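Local coordinates for computational Design of Enzyme (Synthetic construct, PDB 3TP4), which is of unassigned function but is a computational enzyme design on a glycosyl hydrolase family 26 TIM barrel, probably meant to carry an activated serine catalytic triad, at residues R18-Y23 with N212-W217; S22-V27 with N316-T321; N85-N90 with V145-D150. One frame throughout, in Å; residues are numbered along the deposited sequence.

From the N terminus, helix 15-27 comes first and serves twice: in contact 1 its residues 18-23 close a loop of nearly 190 residues onto strand 213-217, and in contact 2 residues 22-27 close a longer loop onto Ala-317 and the first residue of strand 318-321. The two contacts share Ser-22 and Tyr-23, lie about 10 Å apart between centres, and place the helix over the N-terminal end of the TIM barrel. Contact 3 closes a short loop, nested inside both, by joining helices 87-104 and 141-157; its centre is about 23 Å from that of contact 1 and 29 Å from that of contact 2.

Contact 1 (R18-Y23 with N212-W217); sequences RSLLSY and NFLYAW
Leu-214 meets Leu-20 and Leu-21 in a buried contact that illustrates how helix 15-27 packs across the N-terminal end of the barrel, onto an inward-pointing leucine. Along 212-217, Asn-212 leads into the strand, its ND2 bonded to Ile-166 O and Ala-155 O, and Phe-213 stacks on Phe-170. Leu-214 comes next and reaches the helix with both methyls. Its CG lies anti to the carbonyl carbon (chi1 -63°), which carries the isobutyl end forward to the helix. CD1 settles between the two leucines, 3.8 Å from Leu-20 CG and 3.7 Å from the backbone N of Leu-21. The other methyl, CD2, lies 3.9 Å from Leu-21 CB and 4.1 Å from Leu-21 CD2, giving Leu-21 the broader share. With an alanine in place of Leu-214 both methyls are gone, and a gap would probably open beneath Leu-20 and Leu-21. Tyr-215 then turns to the other side of the strand, against Tyr-197, Val-201 and Leu-204. Strand 213-217 runs parallel between strands 168-174 and 242-249; helix 190-207 packs on its outer, Tyr-215 face, whereas helix 15-27 closes the barrel's N-terminal end over the inward-facing Leu-214.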
loop_
_atom_site.group_PDB
_atom_site.type_symbol
_atom_site.label_atom_id
_atom_site.label_comp_id
_atom_site.label_asym_id
_atom_site.label_seq_id
_atom_site.Cartn_x
_atom_site.Cartn_y
_atom_site.Cartn_z
ATOM N N ARG A 18 -2.099 -13.331 9.469
ATOM C CA ARG A 18 -3.352 -13.028 10.151
ATOM C C ARG A 18 -3.081 -12.453 11.533
ATOM O O ARG A 18 -3.753 -11.519 11.963
ATOM C CB ARG A 18 -4.265 -14.264 10.251
ATOM C CG ARG A 18 -4.470 -14.995 8.904
ATOM C CD ARG A 18 -5.579 -16.050 8.944
ATOM N NE ARG A 18 -5.436 -17.006 10.038
ATOM C CZ ARG A 18 -4.732 -18.133 9.977
ATOM N NH1 ARG A 18 -4.086 -18.466 8.870
ATOM N NH2 ARG A 18 -4.674 -18.930 11.033
ATOM N N SER A 19 -2.108 -13.031 12.237
ATOM C CA SER A 19 -1.708 -12.509 13.541
ATOM C C SER A 19 -1.305 -11.035 13.444
ATOM O O SER A 19 -1.729 -10.198 14.253
ATOM C CB SER A 19 -0.531 -13.323 14.100
ATOM O OG SER A 19 -0.098 -12.793 15.336
ATOM N N LEU A 20 -0.476 -10.719 12.456
ATOM C CA LEU A 20 0.016 -9.349 12.307
ATOM C C LEU A 20 -1.140 -8.375 12.127
ATOM O O LEU A 20 -1.162 -7.310 12.739
ATOM C CB LEU A 20 0.985 -9.234 11.123
ATOM C CG LEU A 20 1.501 -7.816 10.837
ATOM C CD1 LEU A 20 2.167 -7.187 12.072
ATOM C CD2 LEU A 20 2.465 -7.801 9.651
ATOM N N LEU A 21 -2.106 -8.731 11.282
ATOM C CA LEU A 21 -3.236 -7.825 11.054
ATOM C C LEU A 21 -4.019 -7.593 12.347
ATOM O O LEU A 21 -4.456 -6.478 12.628
ATOM C CB LEU A 21 -4.147 -8.349 9.948
ATOM C CG LEU A 21 -5.212 -7.371 9.457
ATOM C CD1 LEU A 21 -4.582 -6.080 8.974
ATOM C CD2 LEU A 21 -6.075 -8.016 8.344
ATOM N N SER A 22 -4.180 -8.649 13.142
ATOM C CA SER A 22 -4.816 -8.533 14.452
ATOM C C SER A 22 -4.017 -7.634 15.390
ATOM O O SER A 22 -4.581 -6.818 16.112
ATOM C CB SER A 22 -4.977 -9.913 15.097
ATOM O OG SER A 22 -5.445 -9.791 16.436
ATOM N N TYR A 23 -2.703 -7.808 15.394
ATOM C CA TYR A 23 -1.838 -7.015 16.253
ATOM C C TYR A 23 -1.928 -5.529 15.897
ATOM O O TYR A 23 -2.078 -4.681 16.779
ATOM C CB TYR A 23 -0.389 -7.518 16.171
ATOM C CG TYR A 23 0.620 -6.564 16.758
ATOM C CD1 TYR A 23 0.929 -6.588 18.116
ATOM C CD2 TYR A 23 1.262 -5.634 15.954
ATOM C CE1 TYR A 23 1.853 -5.716 18.646
ATOM C CE2 TYR A 23 2.185 -4.766 16.469
ATOM C CZ TYR A 23 2.482 -4.808 17.814
ATOM O OH TYR A 23 3.405 -3.926 18.317
ATOM N N ASN A 212 1.662 -14.217 2.371
ATOM C CA ASN A 212 2.236 -13.459 3.490
ATOM C C ASN A 212 2.160 -11.939 3.302
ATOM O O ASN A 212 2.972 -11.199 3.858
ATOM C CB ASN A 212 3.683 -13.914 3.807
ATOM C CG ASN A 212 4.623 -13.765 2.616
ATOM O OD1 ASN A 212 4.243 -14.038 1.480
ATOM N ND2 ASN A 212 5.853 -13.323 2.873
ATOM N N PHE A 213 1.174 -11.486 2.523
ATOM C CA PHE A 213 0.919 -10.058 2.349
ATOM C C PHE A 213 -0.341 -9.568 3.083
ATOM O O PHE A 213 -1.395 -10.229 3.087
ATOM C CB PHE A 213 0.762 -9.688 0.869
ATOM C CG PHE A 213 2.056 -9.493 0.129
ATOM C CD1 PHE A 213 3.268 -9.707 0.744
ATOM C CD2 PHE A 213 2.046 -9.081 -1.196
ATOM C CE1 PHE A 213 4.449 -9.522 0.055
ATOM C CE2 PHE A 213 3.219 -8.899 -1.889
ATOM C CZ PHE A 213 4.427 -9.119 -1.262
ATOM N N LEU A 214 -0.208 -8.393 3.688
ATOM C CA LEU A 214 -1.340 -7.551 4.050
ATOM C C LEU A 214 -1.294 -6.396 3.052
ATOM O O LEU A 214 -0.217 -5.974 2.644
ATOM C CB LEU A 214 -1.196 -7.027 5.481
ATOM C CG LEU A 214 -1.192 -8.104 6.569
ATOM C CD1 LEU A 214 -1.008 -7.505 7.972
ATOM C CD2 LEU A 214 -2.486 -8.950 6.503
ATOM N N TYR A 215 -2.454 -5.902 2.639
ATOM C CA TYR A 215 -2.506 -4.940 1.544
ATOM C C TYR A 215 -2.827 -3.540 2.030
ATOM O O TYR A 215 -3.865 -3.309 2.634
ATOM C CB TYR A 215 -3.491 -5.407 0.464
ATOM C CG TYR A 215 -2.973 -6.619 -0.274
ATOM C CD1 TYR A 215 -3.294 -7.910 0.151
ATOM C CD2 TYR A 215 -2.133 -6.475 -1.365
ATOM C CE1 TYR A 215 -2.812 -9.021 -0.510
ATOM C CE2 TYR A 215 -1.637 -7.581 -2.034
ATOM C CZ TYR A 215 -1.983 -8.847 -1.603
ATOM O OH TYR A 215 -1.485 -9.936 -2.270
ATOM N N ALA A 216 -1.914 -2.611 1.772
ATOM C CA ALA A 216 -2.091 -1.233 2.210
ATOM C C ALA A 216 -2.425 -0.318 1.036
ATOM O O ALA A 216 -1.971 -0.533 -0.090
ATOM C CB ALA A 216 -0.836 -0.734 2.944
ATOM N N TRP A 217 -3.233 0.696 1.320
ATOM C CA TRP A 217 -3.599 1.729 0.359
ATOM C C TRP A 217 -3.711 3.047 1.108
ATOM O O TRP A 217 -4.409 3.132 2.113
ATOM C CB TRP A 217 -4.952 1.406 -0.278
ATOM C CG TRP A 217 -5.635 2.583 -0.958
ATOM C CD1 TRP A 217 -5.436 3.025 -2.248
ATOM C CD2 TRP A 217 -6.637 3.443 -0.389
ATOM N NE1 TRP A 217 -6.273 4.107 -2.511
ATOM C CE2 TRP A 217 -7.006 4.381 -1.383
ATOM C CE3 TRP A 217 -7.257 3.513 0.869
ATOM C CZ2 TRP A 217 -7.968 5.367 -1.154
ATOM C CZ3 TRP A 217 -8.200 4.491 1.092
ATOM C CH2 TRP A 217 -8.552 5.407 0.084
#

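Contact 2 (S22-V27 with N316-T321); sequences SYLDGV and NAYMET
Leu-24 and Ala-317 bring their backbones together at the closest point between helix 15-27 and the 316-321 segment, with CA atoms 5.6 Å apart and Ala-317 just ahead of strand 318-321. This is the TIM-barrel fold at the entry to one of its parallel strands, which pairs with strand 32-37, and the contact shows how a small residue lets a helix come close to a strand end. Ala-317 is the central residue of the contact. Its CB points at the helix, and its nearest neighbour there is a backbone atom, Leu-24 O, at 3.5 Å. The same methyl carbon lies 4.3 Å from Leu-24 CB, while Val-277 of the neighbouring strand 277-278 touches both residues.

Leu-24 extends past Ala-317 to the following residue, its CD2 coming 4.3 Å from Tyr-318 CD1. The side chain of Tyr-318 also touches Leu-33, Ala-279 and Thr-281. Two residues farther along the strand, Glu-320 OE2 is hydrogen-bonded to His-37 ND1, an arrangement consistent with the acid and base of a designed Ser-His-Glu triad that Ser-70 would complete; the helix packs at the strand's start, while this glutamate lies farther along and takes no part in the contact.

One turn after Leu-24, Val-27 completes the apolar patch. Its CG1 sits between the backbone N and the carbonyl carbon (chi1 84°), which directs that methyl at Ala-317: CG1 is 4.0 Å from Ala-317 CB and 3.9 Å from Ala-317 O.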
loop_
_atom_site.group_PDB
_atom_site.type_symbol
_atom_site.label_atom_id
_atom_site.label_comp_id
_atom_site.label_asym_id
_atom_site.label_seq_id
_atom_site.Cartn_x
_atom_site.Cartn_y
_atom_site.Cartn_z
ATOM N N SER A 22 -4.180 -8.649 13.142
ATOM C CA SER A 22 -4.816 -8.533 14.452
ATOM C C SER A 22 -4.017 -7.634 15.390
ATOM O O SER A 22 -4.581 -6.818 16.112
ATOM C CB SER A 22 -4.977 -9.913 15.097
ATOM O OG SER A 22 -5.445 -9.791 16.436
ATOM N N TYR A 23 -2.703 -7.808 15.394
ATOM C CA TYR A 23 -1.838 -7.015 16.253
ATOM C C TYR A 23 -1.928 -5.529 15.897
ATOM O O TYR A 23 -2.078 -4.681 16.779
ATOM C CB TYR A 23 -0.389 -7.518 16.171
ATOM C CG TYR A 23 0.620 -6.564 16.758
ATOM C CD1 TYR A 23 0.929 -6.588 18.116
ATOM C CD2 TYR A 23 1.262 -5.634 15.954
ATOM C CE1 TYR A 23 1.853 -5.716 18.646
ATOM C CE2 TYR A 23 2.185 -4.766 16.469
ATOM C CZ TYR A 23 2.482 -4.808 17.814
ATOM O OH TYR A 23 3.405 -3.926 18.317
ATOM N N LEU A 24 -1.843 -5.217 14.606
ATOM C CA LEU A 24 -1.897 -3.824 14.168
ATOM C C LEU A 24 -3.227 -3.164 14.560
ATOM O O LEU A 24 -3.252 -1.996 14.928
ATOM C CB LEU A 24 -1.643 -3.723 12.660
ATOM C CG LEU A 24 -0.216 -4.112 12.233
ATOM C CD1 LEU A 24 -0.097 -4.244 10.693
ATOM C CD2 LEU A 24 0.795 -3.105 12.800
ATOM N N ASP A 25 -4.334 -3.901 14.492
ATOM C CA ASP A 25 -5.609 -3.324 14.923
ATOM C C ASP A 25 -5.592 -3.104 16.437
ATOM O O ASP A 25 -6.034 -2.074 16.931
ATOM C CB ASP A 25 -6.790 -4.220 14.529
ATOM C CG ASP A 25 -8.139 -3.518 14.682
ATOM O OD1 ASP A 25 -8.227 -2.293 14.417
ATOM O OD2 ASP A 25 -9.112 -4.194 15.074
ATOM N N GLY A 26 -5.061 -4.081 17.167
ATOM C CA GLY A 26 -5.061 -4.037 18.622
ATOM C C GLY A 26 -4.218 -2.932 19.222
ATOM O O GLY A 26 -4.521 -2.436 20.309
ATOM N N VAL A 27 -3.160 -2.529 18.523
ATOM C CA VAL A 27 -2.293 -1.484 19.049
ATOM C C VAL A 27 -2.911 -0.089 18.912
ATOM O O VAL A 27 -2.535 0.837 19.627
ATOM C CB VAL A 27 -0.884 -1.533 18.391
ATOM C CG1 VAL A 27 -0.890 -0.790 17.060
ATOM C CG2 VAL A 27 0.157 -0.958 19.321
ATOM N N ASN A 316 -4.325 4.993 15.341
ATOM C CA ASN A 316 -3.538 4.712 14.152
ATOM C C ASN A 316 -2.283 3.898 14.476
ATOM O O ASN A 316 -1.557 4.206 15.414
ATOM C CB ASN A 316 -3.223 6.017 13.426
ATOM C CG ASN A 316 -4.397 6.480 12.590
ATOM O OD1 ASN A 316 -4.753 5.819 11.621
ATOM N ND2 ASN A 316 -5.033 7.579 12.985
ATOM N N ALA A 317 -2.058 2.847 13.698
ATOM C CA ALA A 317 -1.156 1.764 14.092
ATOM C C ALA A 317 0.333 2.066 13.974
ATOM O O ALA A 317 1.123 1.592 14.786
ATOM C CB ALA A 317 -1.492 0.509 13.312
ATOM N N TYR A 318 0.715 2.817 12.948
ATOM C CA TYR A 318 2.119 3.174 12.752
ATOM C C TYR A 318 2.280 4.475 11.982
ATOM O O TYR A 318 1.311 5.009 11.424
ATOM C CB TYR A 318 2.907 2.027 12.083
ATOM C CG TYR A 318 2.429 1.592 10.697
ATOM C CD1 TYR A 318 1.513 0.549 10.552
ATOM C CD2 TYR A 318 2.926 2.192 9.538
ATOM C CE1 TYR A 318 1.084 0.130 9.299
ATOM C CE2 TYR A 318 2.501 1.772 8.255
ATOM C CZ TYR A 318 1.585 0.738 8.152
ATOM O OH TYR A 318 1.138 0.318 6.910
HETATM N N MSE A 319 3.500 4.993 11.975
HETATM C CA MSE A 319 3.825 6.198 11.223
HETATM C C MSE A 319 5.281 6.105 10.772
HETATM O O MSE A 319 6.192 6.020 11.595
HETATM C CB MSE A 319 3.619 7.438 12.093
HETATM C CG MSE A 319 4.459 7.433 13.351
HETATM SE SE MSE A 319 3.821 8.788 14.611
HETATM C CE MSE A 319 4.150 10.407 13.557
ATOM N N GLU A 320 5.489 6.112 9.460
ATOM C CA GLU A 320 6.806 5.878 8.883
ATOM C C GLU A 320 7.343 7.162 8.256
ATOM O O GLU A 320 6.619 7.860 7.538
ATOM C CB GLU A 320 6.724 4.772 7.812
ATOM C CG GLU A 320 8.095 4.420 7.226
ATOM C CD GLU A 320 7.995 3.611 5.930
ATOM O OE1 GLU A 320 6.994 2.883 5.735
ATOM O OE2 GLU A 320 8.937 3.692 5.115
ATOM N N THR A 321 8.601 7.489 8.533
ATOM C CA THR A 321 9.220 8.661 7.915
ATOM C C THR A 321 10.308 8.237 6.921
ATOM O O THR A 321 10.652 7.057 6.830
ATOM C CB THR A 321 9.772 9.668 8.956
ATOM O OG1 THR A 321 9.859 10.978 8.369
ATOM C CG2 THR A 321 11.155 9.242 9.441
#

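Contact 3 (N85-N90 with V145-D150); sequences NTRDEN and VAYLDD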
loop_
_atom_site.group_PDB
_atom_site.type_symbol
_atom_site.label_atom_id
_atom_site.label_comp_id
_atom_site.label_asym_id
_atom_site.label_seq_id
_atom_site.Cartn_x
_atom_site.Cartn_y
_atom_site.Cartn_z
ATOM N N ASN A 85 23.591 -5.898 -10.406
ATOM C CA ASN A 85 23.100 -7.204 -9.982
ATOM C C ASN A 85 22.038 -7.799 -10.899
ATOM O O ASN A 85 21.377 -7.081 -11.648
ATOM C CB ASN A 85 22.534 -7.121 -8.560
ATOM C CG ASN A 85 23.613 -7.122 -7.497
ATOM O OD1 ASN A 85 24.735 -6.673 -7.730
ATOM N ND2 ASN A 85 23.276 -7.632 -6.315
ATOM N N THR A 86 21.873 -9.117 -10.832
ATOM C CA THR A 86 20.694 -9.746 -11.412
ATOM C C THR A 86 19.505 -9.398 -10.510
ATOM O O THR A 86 19.661 -9.227 -9.296
ATOM C CB THR A 86 20.843 -11.284 -11.532
ATOM O OG1 THR A 86 20.552 -11.909 -10.277
ATOM C CG2 THR A 86 22.255 -11.661 -11.963
ATOM N N ARG A 87 18.325 -9.267 -11.100
ATOM C CA ARG A 87 17.133 -9.023 -10.305
ATOM C C ARG A 87 17.000 -10.090 -9.216
ATOM O O ARG A 87 16.589 -9.790 -8.092
ATOM C CB ARG A 87 15.883 -8.954 -11.191
ATOM C CG ARG A 87 15.565 -7.542 -11.677
ATOM C CD ARG A 87 14.369 -7.508 -12.628
ATOM N NE ARG A 87 14.004 -6.142 -12.999
ATOM C CZ ARG A 87 12.878 -5.536 -12.629
ATOM N NH1 ARG A 87 11.982 -6.176 -11.883
ATOM N NH2 ARG A 87 12.639 -4.289 -13.014
ATOM N N ASP A 88 17.382 -11.323 -9.541
ATOM C CA ASP A 88 17.284 -12.428 -8.591
ATOM C C ASP A 88 18.157 -12.242 -7.348
ATOM O O ASP A 88 17.815 -12.726 -6.267
ATOM C CB ASP A 88 17.621 -13.759 -9.263
ATOM C CG ASP A 88 16.539 -14.217 -10.213
ATOM O OD1 ASP A 88 16.705 -14.026 -11.438
ATOM O OD2 ASP A 88 15.521 -14.762 -9.733
ATOM N N GLU A 89 19.285 -11.555 -7.497
ATOM C CA GLU A 89 20.183 -11.373 -6.362
ATOM C C GLU A 89 19.859 -10.101 -5.586
ATOM O O GLU A 89 20.026 -10.052 -4.366
ATOM C CB GLU A 89 21.657 -11.436 -6.779
ATOM C CG GLU A 89 22.077 -10.468 -7.868
ATOM C CD GLU A 89 23.414 -10.854 -8.490
ATOM O OE1 GLU A 89 23.818 -12.029 -8.345
ATOM O OE2 GLU A 89 24.062 -9.986 -9.114
ATOM N N ASN A 90 19.392 -9.080 -6.296
ATOM C CA ASN A 90 18.798 -7.929 -5.630
ATOM C C ASN A 90 17.620 -8.385 -4.768
ATOM O O ASN A 90 17.410 -7.871 -3.667
ATOM C CB ASN A 90 18.362 -6.864 -6.636
ATOM C CG ASN A 90 19.489 -5.916 -7.003
ATOM O OD1 ASN A 90 20.530 -5.886 -6.346
ATOM N ND2 ASN A 90 19.277 -5.118 -8.043
ATOM N N VAL A 145 2.898 -7.469 -15.283
ATOM C CA VAL A 145 2.866 -8.850 -14.812
ATOM C C VAL A 145 4.249 -9.344 -14.404
ATOM O O VAL A 145 4.397 -10.004 -13.385
ATOM C CB VAL A 145 2.251 -9.806 -15.863
ATOM C CG1 VAL A 145 2.451 -11.254 -15.446
ATOM C CG2 VAL A 145 0.784 -9.511 -16.032
ATOM N N ALA A 146 5.262 -9.025 -15.198
ATOM C CA ALA A 146 6.615 -9.450 -14.870
ATOM C C ALA A 146 7.080 -8.744 -13.594
ATOM O O ALA A 146 7.732 -9.343 -12.749
ATOM C CB ALA A 146 7.560 -9.156 -16.027
ATOM N N TYR A 147 6.736 -7.470 -13.455
ATOM C CA TYR A 147 7.060 -6.752 -12.221
ATOM C C TYR A 147 6.433 -7.446 -11.012
ATOM O O TYR A 147 7.086 -7.645 -9.985
ATOM C CB TYR A 147 6.594 -5.305 -12.291
ATOM C CG TYR A 147 7.271 -4.412 -11.271
ATOM C CD1 TYR A 147 6.610 -4.010 -10.113
ATOM C CD2 TYR A 147 8.579 -3.986 -11.465
ATOM C CE1 TYR A 147 7.240 -3.187 -9.175
ATOM C CE2 TYR A 147 9.215 -3.173 -10.543
ATOM C CZ TYR A 147 8.544 -2.776 -9.400
ATOM O OH TYR A 147 9.191 -1.969 -8.492
ATOM N N LEU A 148 5.166 -7.829 -11.136
ATOM C CA LEU A 148 4.488 -8.554 -10.060
ATOM C C LEU A 148 5.111 -9.927 -9.766
ATOM O O LEU A 148 5.222 -10.329 -8.603
ATOM C CB LEU A 148 2.983 -8.686 -10.348
ATOM C CG LEU A 148 2.214 -7.357 -10.427
ATOM C CD1 LEU A 148 0.736 -7.554 -10.764
ATOM C CD2 LEU A 148 2.347 -6.601 -9.123
ATOM N N ASP A 149 5.501 -10.655 -10.810
ATOM C CA ASP A 149 6.200 -11.932 -10.619
ATOM C C ASP A 149 7.412 -11.773 -9.691
ATOM O O ASP A 149 7.660 -12.611 -8.821
ATOM C CB ASP A 149 6.673 -12.506 -11.962
ATOM C CG ASP A 149 5.525 -13.056 -12.820
ATOM O OD1 ASP A 149 4.463 -13.421 -12.264
ATOM O OD2 ASP A 149 5.700 -13.132 -14.058
ATOM N N ASP A 150 8.183 -10.714 -9.912
ATOM C CA ASP A 150 9.342 -10.425 -9.082
ATOM C C ASP A 150 8.911 -10.180 -7.639
ATOM O O ASP A 150 9.563 -10.623 -6.694
ATOM C CB ASP A 150 10.081 -9.199 -9.622
ATOM C CG ASP A 150 10.907 -9.514 -10.857
ATOM O OD1 ASP A 150 11.194 -10.708 -11.087
ATOM O OD2 ASP A 150 11.275 -8.567 -11.588
#
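Arg-87 and Asp-150 join two helices of the TIM barrel, 87-104 and 141-157, by a salt bridge, and their side chains meet at about a right angle. The arginine is extended from CG to NE, which carries the guanidinium across to Asp-150, the CA atoms of Arg-87 and Asp-150 being 8.0 Å apart. Its NH1 donates to Asp-150 OD2 at a modelled 2.5 Å, so short that the exact length is doubtful, and the bond is bent, with an N-H...O angle of 136°. The oxygen is approached nearly end-on, in line with its C-O bond, and lies 21° out of the guanidinium plane. The two flat groups are turned 31° from one another, and the carboxylate is gripped through this one oxygen and not as a two-bond fork. The same OD2 also lies 3.4 Å from Arg-87 CD, so the end of the arginine's aliphatic chain runs beside the carboxylate.

Tyr-147, one turn before Asp-150, lies beside the salt bridge. Its CD2 stands 4.1 Å from Arg-87 NH1 at the guanidinium edge. The hydroxyl of Tyr-147 is hydrogen-bonded to Thr-71 OG1 and Glu-75 OE2, and Glu-75 also touches Arg-87, as does Ile-74.

The arginine leaves from the first turn of its helix, where Thr-86 is the N-cap and forms a capping box with Glu-89. Glu-89 N donates to Thr-86 OG1 at 3.1 Å, and in return Thr-86 N donates to Glu-89 OE2 at 2.9 Å, from above the carboxylate plane.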